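Local coordinates for protein PTS system, IIA component (Streptococcus pneumoniae serotype 4, PDB 5T3U) that probably relays phosphoryl groups as the cytoplasmic IIA component of a mannose-family sugar phosphotransferase system associated with the pneumococcal fucose utilization operon, at residues I11-G17 against R38-L44; F53-K58 against V85-F90; F102-L106 against A127-L131. One frame throughout, in Å; residues are numbered along the deposited sequence.

Contact 1: residues I11-G17 against R38-L44; sequences ILVASHG and RVRTLGL
Parallel strands 11-16 and 39-44 run side by side with axes 4.6 Å apart and 12° between their directions, in register from I11 with V39 to H16 with L44. R38 is not yet extended (psi -36); V39 to L44 are (phi -88 to -146, psi 104 to 158). R38 O accepts from I11 N (2.8 Å); its guanidinium forms a salt bridge with D115. V39, beta-branched and so suited to an extended chain, sets its CG2 4.3 Å from I11 CB. R40 N bonds to I11 O (3.0 Å) and R40 O to V13 N (2.8 Å); the side chain leads outward to N36 and E63. Helix 19-31 links the strands in a beta-alpha-beta crossover; 39-44 is, within this chain, an edge of the four-stranded parallel sheet (order 39-44, 7-16, 68-75, 96-100). T41 shares the face of V39, its CA 3.1 Å from V13 O. On the other face, L42 N bonds to V13 O (2.9 Å) and L42 O to S15 N (3.0 Å); the leucine side chain (chi1 t, chi2 p) fills space against F53 and F57 of helix 50-65. G43 must be small: a beta carbon would lie 2.5 Å from G17 O. L44 N reaches S15 O (2.8 Å), L44 O takes G17 N (2.9 Å), and L44 CD2 lies 3.8 Å from H16 CD2. By position, H16 (chi1 m) is consistent with the phosphoryl-accepting histidine of IIA relatives.

Contact 2: residues F53-K58 against V85-F90; sequences FEHYFK and VALSRF
Helices 53-58 and 85-90, each part of a longer helix, cross at -63° with axes 10.4 Å apart at closest approach; the nearest CA atoms, of E54 and V85, are 6.3 Å apart. V85, F57 and R89 bury the most surface. V85 (chi1 t) points toward the other helix, its CG1 3.8 Å from F57 CD2 and 4.1 Å from E54 CA, its CG2 4.1 Å from F53 CE1 near the plane of that ring. A compact branched side chain fits the space between F53 and F57 close to the backbone. F57 (chi1 t, chi2 94°) reaches inward: its CZ lies 3.4 Å from A86 CB, where a methyl group leaves room for the ring, and its CE2 meets F90 CE2 at 3.9 Å, edge near edge. F57 also rests on L12 and L42, while A86 touches I98 and F90 touches V96 of strand 96-100, so both helices pack onto one sheet face, a layer of the alpha/beta sandwich. R89 (chi1 t, chi2 p, chi3 p) curls its guanidinium to give R89 NH2 to E54 OE2 at 2.7 Å, a salt bridge in the guanidinium plane. K58 CE covers one guanidinium face, 3.6 Å from R89 NH1, while K58 NZ pairs with D62. Chemistry thus divides by depth: aromatic and aliphatic groups seal the sheet-facing side, and a charged pair ties the helices at the solvent-facing edge.

Contact 3: residues F102-L106 against A127-L131; sequences FNIPL and AQNSL
The chain arrives extended at N103 (phi/psi -130/178) and turns into helix 104-112, with I104, P105 and L106 helical; opposite, A127 and Q128 are helical, near the end of helix 120-129, and L131 is extended again (-95/109). The closest CA atoms, L106 and A127, are 5.1 Å apart. N103 is the N-cap: with chi1 p its OD1 accepts L106 N (3.1 Å), and its ND2 donates to A127 O (3.1 Å) and also to G101 O of the second subunit. Asparagine suits because one amide can both cap and donate. P105, acceptable in a first helical turn where no backbone donor is needed, sets its CB 3.7 Å from S130 CB. L106 CB meets A127 CB at 3.7 Å; a small alanine permits the close approach. L106 continues onto L74 of strand 68-75, F102 packs against helix 19-31, and Q128 NE2 and L131 O bond reciprocally to L131 O and Q128 NE2 of the second subunit, placing this helix junction at the dimer interface.

How the contacts relate
Along the chain the contacts follow in series: 1, 2, 3. Contact 1 lies in the parallel sheet; contacts 2 and 3 lie on opposite sides of the chain's centre, their own centres about 24 Å apart. Contact 2 is centred about 11 Å from contact 1 and touches it, F57 CA lying 3.4 Å from L42 CD2; strand 39-44 leads into helix 50-65. Contact 3 is centred about 17 Å from contact 1 and meets it where F102 CZ lies 3.2 Å from V13 CG1. Helices thus cover both sheet faces in a three-layer alpha/beta/alpha fold, and all three contacts touch the second subunit, so the interface reaches both the sheet and its helical layers.

Contact 1: residues I11-G17 against R38-L44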
loop_
_atom_site.group_PDB
_atom_site.type_symbol
_atom_site.label_atom_id
_atom_site.label_comp_id
_atom_site.label_asym_id
_atom_site.label_seq_id
_atom_site.Cartn_x
_atom_site.Cartn_y
_atom_site.Cartn_z
ATOM N N ILE A 11 -5.980 13.051 -8.058
ATOM C CA ILE A 11 -5.059 12.196 -7.326
ATOM C C ILE A 11 -4.234 11.445 -8.320
ATOM O O ILE A 11 -4.770 10.796 -9.198
ATOM C CB ILE A 11 -5.799 11.184 -6.372
ATOM C CG1 ILE A 11 -6.667 11.902 -5.326
ATOM C CG2 ILE A 11 -4.786 10.212 -5.652
ATOM C CD1 ILE A 11 -7.609 10.943 -4.609
ATOM N N LEU A 12 -2.920 11.529 -8.195
ATOM C CA LEU A 12 -2.078 10.642 -8.975
ATOM C C LEU A 12 -1.411 9.639 -8.034
ATOM O O LEU A 12 -0.781 10.038 -7.053
ATOM C CB LEU A 12 -1.003 11.429 -9.726
ATOM C CG LEU A 12 0.041 10.615 -10.496
ATOM C CD1 LEU A 12 -0.556 9.776 -11.655
ATOM C CD2 LEU A 12 1.108 11.545 -11.009
ATOM N N VAL A 13 -1.546 8.352 -8.335
ATOM C CA VAL A 13 -0.932 7.324 -7.491
ATOM C C VAL A 13 0.210 6.783 -8.311
ATOM O O VAL A 13 -0.021 6.237 -9.409
ATOM C CB VAL A 13 -1.887 6.139 -7.204
ATOM C CG1 VAL A 13 -1.339 5.269 -6.109
ATOM C CG2 VAL A 13 -3.279 6.618 -6.839
ATOM N N ALA A 14 1.431 6.906 -7.796
ATOM C CA ALA A 14 2.603 6.506 -8.585
ATOM C C ALA A 14 3.539 5.589 -7.814
ATOM O O ALA A 14 3.750 5.790 -6.645
ATOM C CB ALA A 14 3.363 7.741 -9.049
ATOM N N SER A 15 4.127 4.591 -8.479
ATOM C CA SER A 15 5.051 3.699 -7.798
ATOM C C SER A 15 5.986 3.031 -8.797
ATOM O O SER A 15 5.711 3.010 -10.003
ATOM C CB SER A 15 4.244 2.597 -7.083
ATOM O OG SER A 15 3.620 1.773 -8.048
ATOM N N HIS A 16 7.071 2.441 -8.314
ATOM C CA HIS A 16 7.698 1.348 -9.091
ATOM C C HIS A 16 6.678 0.200 -9.198
ATOM O O HIS A 16 5.892 -0.020 -8.274
ATOM C CB HIS A 16 8.920 0.824 -8.363
ATOM C CG HIS A 16 10.033 1.817 -8.250
ATOM N ND1 HIS A 16 10.096 2.747 -7.233
ATOM C CD2 HIS A 16 11.160 1.979 -8.980
ATOM C CE1 HIS A 16 11.210 3.448 -7.349
ATOM N NE2 HIS A 16 11.858 3.022 -8.417
ATOM N N GLY A 17 6.653 -0.486 -10.341
ATOM C CA GLY A 17 5.762 -1.624 -10.518
ATOM C C GLY A 17 4.279 -1.366 -10.364
ATOM O O GLY A 17 3.808 -0.240 -10.526
ATOM N N ARG A 38 -10.055 12.675 -12.714
ATOM C CA ARG A 38 -9.941 12.845 -11.241
ATOM C C ARG A 38 -8.819 12.020 -10.617
ATOM O O ARG A 38 -8.200 12.443 -9.655
ATOM C CB ARG A 38 -11.242 12.468 -10.514
ATOM C CG ARG A 38 -12.485 13.128 -11.011
ATOM C CD ARG A 38 -12.415 14.652 -10.938
ATOM N NE ARG A 38 -12.068 15.188 -9.611
ATOM C CZ ARG A 38 -12.930 15.395 -8.615
ATOM N NH1 ARG A 38 -14.213 15.082 -8.749
ATOM N NH2 ARG A 38 -12.507 15.910 -7.458
ATOM N N VAL A 39 -8.591 10.822 -11.136
ATOM C CA VAL A 39 -7.623 9.882 -10.566
ATOM C C VAL A 39 -6.882 9.147 -11.641
ATOM O O VAL A 39 -7.478 8.674 -12.633
ATOM C CB VAL A 39 -8.302 8.821 -9.618
ATOM C CG1 VAL A 39 -7.236 7.913 -8.972
ATOM C CG2 VAL A 39 -9.135 9.513 -8.535
ATOM N N ARG A 40 -5.567 9.071 -11.457
ATOM C CA ARG A 40 -4.695 8.343 -12.391
ATOM C C ARG A 40 -3.643 7.544 -11.655
ATOM O O ARG A 40 -3.294 7.864 -10.518
ATOM C CB ARG A 40 -4.003 9.332 -13.351
ATOM C CG ARG A 40 -4.991 9.922 -14.370
ATOM C CD ARG A 40 -4.250 10.792 -15.391
ATOM N NE ARG A 40 -5.202 11.679 -16.054
ATOM C CZ ARG A 40 -4.921 12.413 -17.129
ATOM N NH1 ARG A 40 -3.710 12.357 -17.684
ATOM N NH2 ARG A 40 -5.870 13.179 -17.658
ATOM N N THR A 41 -3.103 6.530 -12.317
ATOM C CA THR A 41 -1.950 5.843 -11.764
ATOM C C THR A 41 -0.783 5.829 -12.738
ATOM O O THR A 41 -0.974 5.945 -13.948
ATOM C CB THR A 41 -2.285 4.380 -11.374
ATOM O OG1 THR A 41 -2.503 3.605 -12.557
ATOM C CG2 THR A 41 -3.518 4.346 -10.498
ATOM N N LEU A 42 0.421 5.646 -12.213
ATOM C CA LEU A 42 1.586 5.458 -13.076
ATOM C C LEU A 42 2.553 4.505 -12.400
ATOM O O LEU A 42 2.903 4.706 -11.244
ATOM C CB LEU A 42 2.270 6.810 -13.320
ATOM C CG LEU A 42 3.363 6.888 -14.387
ATOM C CD1 LEU A 42 2.784 6.480 -15.767
ATOM C CD2 LEU A 42 3.912 8.345 -14.431
ATOM N N GLY A 43 2.997 3.480 -13.130
ATOM C CA GLY A 43 4.000 2.560 -12.625
ATOM C C GLY A 43 5.290 2.636 -13.421
ATOM O O GLY A 43 5.258 2.647 -14.640
ATOM N N LEU A 44 6.422 2.690 -12.723
ATOM C CA LEU A 44 7.720 2.601 -13.343
ATOM C C LEU A 44 8.089 1.120 -13.426
ATOM O O LEU A 44 8.432 0.496 -12.431
ATOM C CB LEU A 44 8.760 3.409 -12.550
ATOM C CG LEU A 44 10.237 3.253 -12.969
ATOM C CD1 LEU A 44 10.415 3.533 -14.453
ATOM C CD2 LEU A 44 11.135 4.138 -12.120
#

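Contact 2: residues F53-K58 against V85-F90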
loop_
_atom_site.group_PDB
_atom_site.type_symbol
_atom_site.label_atom_id
_atom_site.label_comp_id
_atom_site.label_asym_id
_atom_site.label_seq_id
_atom_site.Cartn_x
_atom_site.Cartn_y
_atom_site.Cartn_z
ATOM N N PHE A 53 9.995 7.811 -18.122
ATOM C CA PHE A 53 9.052 7.853 -16.997
ATOM C C PHE A 53 8.753 9.300 -16.533
ATOM O O PHE A 53 7.603 9.696 -16.305
ATOM C CB PHE A 53 9.608 6.996 -15.847
ATOM C CG PHE A 53 8.880 7.178 -14.537
ATOM C CD1 PHE A 53 9.407 8.003 -13.549
ATOM C CD2 PHE A 53 7.658 6.546 -14.306
ATOM C CE1 PHE A 53 8.730 8.193 -12.347
ATOM C CE2 PHE A 53 6.975 6.708 -13.088
ATOM C CZ PHE A 53 7.504 7.528 -12.108
ATOM N N GLU A 54 9.826 10.064 -16.372
ATOM C CA GLU A 54 9.815 11.463 -15.977
ATOM C C GLU A 54 8.772 12.323 -16.717
ATOM O O GLU A 54 8.034 13.097 -16.103
ATOM C CB GLU A 54 11.222 11.962 -16.273
ATOM C CG GLU A 54 11.552 13.295 -15.882
ATOM C CD GLU A 54 11.127 14.316 -16.905
ATOM O OE1 GLU A 54 11.565 14.296 -18.101
ATOM O OE2 GLU A 54 10.344 15.147 -16.454
ATOM N N HIS A 55 8.703 12.222 -18.035
ATOM C CA HIS A 55 7.774 13.105 -18.711
ATOM C C HIS A 55 6.343 12.594 -18.739
ATOM O O HIS A 55 5.409 13.388 -18.748
ATOM C CB HIS A 55 8.289 13.637 -20.061
ATOM C CG HIS A 55 8.763 12.576 -20.992
ATOM N ND1 HIS A 55 7.910 11.642 -21.549
ATOM C CD2 HIS A 55 9.991 12.332 -21.517
ATOM C CE1 HIS A 55 8.605 10.834 -22.339
ATOM N NE2 HIS A 55 9.866 11.235 -22.341
ATOM N N TYR A 56 6.181 11.275 -18.674
ATOM C CA TYR A 56 4.871 10.665 -18.455
ATOM C C TYR A 56 4.289 11.159 -17.165
ATOM O O TYR A 56 3.117 11.544 -17.118
ATOM C CB TYR A 56 4.970 9.146 -18.318
ATOM C CG TYR A 56 5.249 8.373 -19.566
ATOM C CD1 TYR A 56 4.810 8.815 -20.824
ATOM C CD2 TYR A 56 5.930 7.150 -19.487
ATOM C CE1 TYR A 56 5.078 8.046 -21.995
ATOM C CE2 TYR A 56 6.193 6.391 -20.615
ATOM C CZ TYR A 56 5.771 6.836 -21.862
ATOM O OH TYR A 56 6.053 6.040 -22.952
ATOM N N PHE A 57 5.123 11.123 -16.121
ATOM C CA PHE A 57 4.784 11.643 -14.798
ATOM C C PHE A 57 4.357 13.113 -14.825
ATOM O O PHE A 57 3.305 13.478 -14.297
ATOM C CB PHE A 57 5.944 11.448 -13.793
ATOM C CG PHE A 57 5.571 11.835 -12.392
ATOM C CD1 PHE A 57 5.105 10.887 -11.498
ATOM C CD2 PHE A 57 5.621 13.156 -11.987
ATOM C CE1 PHE A 57 4.700 11.259 -10.203
ATOM C CE2 PHE A 57 5.226 13.536 -10.714
ATOM C CZ PHE A 57 4.757 12.568 -9.819
ATOM N N LYS A 58 5.208 13.959 -15.417
ATOM C CA LYS A 58 4.929 15.379 -15.536
ATOM C C LYS A 58 3.596 15.589 -16.232
ATOM O O LYS A 58 2.767 16.349 -15.760
ATOM C CB LYS A 58 6.070 16.102 -16.275
ATOM C CG LYS A 58 5.832 17.614 -16.522
ATOM C CD LYS A 58 6.942 18.202 -17.441
ATOM C CE LYS A 58 6.897 19.746 -17.511
ATOM N NZ LYS A 58 5.539 20.244 -17.951
ATOM N N VAL A 85 11.228 12.194 -8.757
ATOM C CA VAL A 85 10.701 12.938 -9.883
ATOM C C VAL A 85 9.626 13.951 -9.445
ATOM O O VAL A 85 9.683 15.142 -9.823
ATOM C CB VAL A 85 10.203 11.963 -10.986
ATOM C CG1 VAL A 85 9.382 12.666 -12.037
ATOM C CG2 VAL A 85 11.383 11.257 -11.658
ATOM N N ALA A 86 8.664 13.502 -8.637
ATOM C CA ALA A 86 7.597 14.385 -8.167
ATOM C C ALA A 86 8.164 15.628 -7.464
ATOM O O ALA A 86 7.731 16.768 -7.724
ATOM C CB ALA A 86 6.660 13.645 -7.234
ATOM N N LEU A 87 9.088 15.399 -6.535
ATOM C CA LEU A 87 9.635 16.472 -5.738
ATOM C C LEU A 87 10.440 17.460 -6.611
ATOM O O LEU A 87 10.304 18.673 -6.455
ATOM C CB LEU A 87 10.509 15.925 -4.600
ATOM C CG LEU A 87 11.018 16.970 -3.596
ATOM C CD1 LEU A 87 9.904 17.620 -2.804
ATOM C CD2 LEU A 87 12.036 16.349 -2.630
ATOM N N SER A 88 11.249 16.943 -7.533
ATOM C CA SER A 88 12.059 17.834 -8.348
ATOM C C SER A 88 11.193 18.628 -9.312
ATOM O O SER A 88 11.365 19.840 -9.434
ATOM C CB SER A 88 13.198 17.092 -9.052
ATOM O OG SER A 88 14.384 17.173 -8.267
ATOM N N ARG A 89 10.232 17.949 -9.952
ATOM C CA ARG A 89 9.420 18.585 -10.967
ATOM C C ARG A 89 8.440 19.611 -10.390
ATOM O O ARG A 89 8.234 20.674 -10.992
ATOM C CB ARG A 89 8.724 17.536 -11.856
ATOM C CG ARG A 89 7.864 18.122 -12.961
ATOM C CD ARG A 89 8.687 18.999 -13.929
ATOM N NE ARG A 89 9.461 18.188 -14.860
ATOM C CZ ARG A 89 10.146 18.667 -15.898
ATOM N NH1 ARG A 89 10.194 19.987 -16.138
ATOM N NH2 ARG A 89 10.790 17.828 -16.696
ATOM N N PHE A 90 7.873 19.329 -9.218
ATOM C CA PHE A 90 6.830 20.187 -8.638
ATOM C C PHE A 90 7.182 20.805 -7.295
ATOM O O PHE A 90 6.292 21.202 -6.542
ATOM C CB PHE A 90 5.489 19.424 -8.593
ATOM C CG PHE A 90 5.009 18.993 -9.973
ATOM C CD1 PHE A 90 4.488 19.934 -10.869
ATOM C CD2 PHE A 90 5.135 17.679 -10.390
ATOM C CE1 PHE A 90 4.066 19.561 -12.148
ATOM C CE2 PHE A 90 4.724 17.287 -11.669
ATOM C CZ PHE A 90 4.183 18.234 -12.547
#

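Contact 3: residues F102-L106 against A127-L131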
loop_
_atom_site.group_PDB
_atom_site.type_symbol
_atom_site.label_atom_id
_atom_site.label_comp_id
_atom_site.label_asym_id
_atom_site.label_seq_id
_atom_site.Cartn_x
_atom_site.Cartn_y
_atom_site.Cartn_z
ATOM N N PHE A 102 2.221 5.607 1.013
ATOM C CA PHE A 102 0.765 5.479 1.113
ATOM C C PHE A 102 0.262 4.049 1.335
ATOM O O PHE A 102 0.910 3.069 0.926
ATOM C CB PHE A 102 0.053 6.090 -0.119
ATOM C CG PHE A 102 0.069 5.220 -1.361
ATOM C CD1 PHE A 102 1.082 5.346 -2.310
ATOM C CD2 PHE A 102 -0.957 4.318 -1.608
ATOM C CE1 PHE A 102 1.094 4.540 -3.484
ATOM C CE2 PHE A 102 -0.954 3.513 -2.754
ATOM C CZ PHE A 102 0.075 3.633 -3.701
ATOM N N ASN A 103 -0.924 3.951 1.921
ATOM C CA ASN A 103 -1.593 2.679 2.135
ATOM C C ASN A 103 -3.036 2.777 1.613
ATOM O O ASN A 103 -3.440 3.811 1.084
ATOM C CB ASN A 103 -1.511 2.260 3.623
ATOM C CG ASN A 103 -2.088 3.297 4.558
ATOM O OD1 ASN A 103 -2.676 4.289 4.104
ATOM N ND2 ASN A 103 -1.934 3.082 5.879
ATOM N N ILE A 104 -3.798 1.692 1.696
ATOM C CA ILE A 104 -5.169 1.717 1.177
ATOM C C ILE A 104 -6.023 2.738 1.949
ATOM O O ILE A 104 -6.731 3.518 1.342
ATOM C CB ILE A 104 -5.773 0.285 1.102
ATOM C CG1 ILE A 104 -5.320 -0.377 -0.189
ATOM C CG2 ILE A 104 -7.348 0.261 1.223
ATOM C CD1 ILE A 104 -5.888 0.225 -1.467
ATOM N N PRO A 105 -5.911 2.786 3.291
ATOM C CA PRO A 105 -6.716 3.796 4.016
ATOM C C PRO A 105 -6.529 5.256 3.558
ATOM O O PRO A 105 -7.527 5.987 3.463
ATOM C CB PRO A 105 -6.243 3.632 5.458
ATOM C CG PRO A 105 -5.908 2.145 5.550
ATOM C CD PRO A 105 -5.220 1.874 4.234
ATOM N N LEU A 106 -5.286 5.685 3.298
ATOM C CA LEU A 106 -5.038 7.009 2.715
ATOM C C LEU A 106 -5.730 7.184 1.361
ATOM O O LEU A 106 -6.462 8.172 1.144
ATOM C CB LEU A 106 -3.532 7.271 2.561
ATOM C CG LEU A 106 -3.121 8.709 2.095
ATOM C CD1 LEU A 106 -3.687 9.830 2.954
ATOM C CD2 LEU A 106 -1.599 8.818 2.064
ATOM N N ALA A 127 -4.100 8.112 8.477
ATOM C CA ALA A 127 -3.571 7.044 7.632
ATOM C C ALA A 127 -2.378 6.341 8.282
ATOM O O ALA A 127 -2.255 5.114 8.143
ATOM C CB ALA A 127 -3.177 7.581 6.266
ATOM N N GLN A 128 -1.507 7.103 8.960
ATOM C CA GLN A 128 -0.418 6.514 9.773
ATOM C C GLN A 128 -0.977 5.604 10.875
ATOM O O GLN A 128 -0.486 4.504 11.075
ATOM C CB GLN A 128 0.484 7.588 10.415
ATOM C CG GLN A 128 1.253 8.441 9.400
ATOM C CD GLN A 128 1.942 9.628 10.044
ATOM O OE1 GLN A 128 1.482 10.135 11.074
ATOM N NE2 GLN A 128 3.040 10.096 9.428
ATOM N N ASN A 129 -2.024 6.063 11.552
ATOM C CA ASN A 129 -2.636 5.319 12.632
ATOM C C ASN A 129 -3.412 4.122 12.138
ATOM O O ASN A 129 -3.755 3.271 12.939
ATOM C CB ASN A 129 -3.583 6.215 13.437
ATOM C CG ASN A 129 -2.843 7.145 14.420
ATOM O OD1 ASN A 129 -1.675 6.925 14.767
ATOM N ND2 ASN A 129 -3.543 8.184 14.878
ATOM N N SER A 130 -3.748 4.100 10.838
ATOM C CA SER A 130 -4.403 2.948 10.203
ATOM C C SER A 130 -3.464 1.769 9.881
ATOM O O SER A 130 -3.930 0.683 9.525
ATOM C CB SER A 130 -5.071 3.368 8.922
ATOM O OG SER A 130 -6.171 4.226 9.185
ATOM N N LEU A 131 -2.164 1.998 9.965
ATOM C CA LEU A 131 -1.176 0.937 9.880
ATOM C C LEU A 131 -0.831 0.496 11.307
ATOM O O LEU A 131 -0.194 1.246 12.055
ATOM C CB LEU A 131 0.074 1.436 9.157
ATOM C CG LEU A 131 1.116 0.394 8.694
ATOM C CD1 LEU A 131 2.106 1.023 7.699
ATOM C CD2 LEU A 131 1.869 -0.228 9.873
#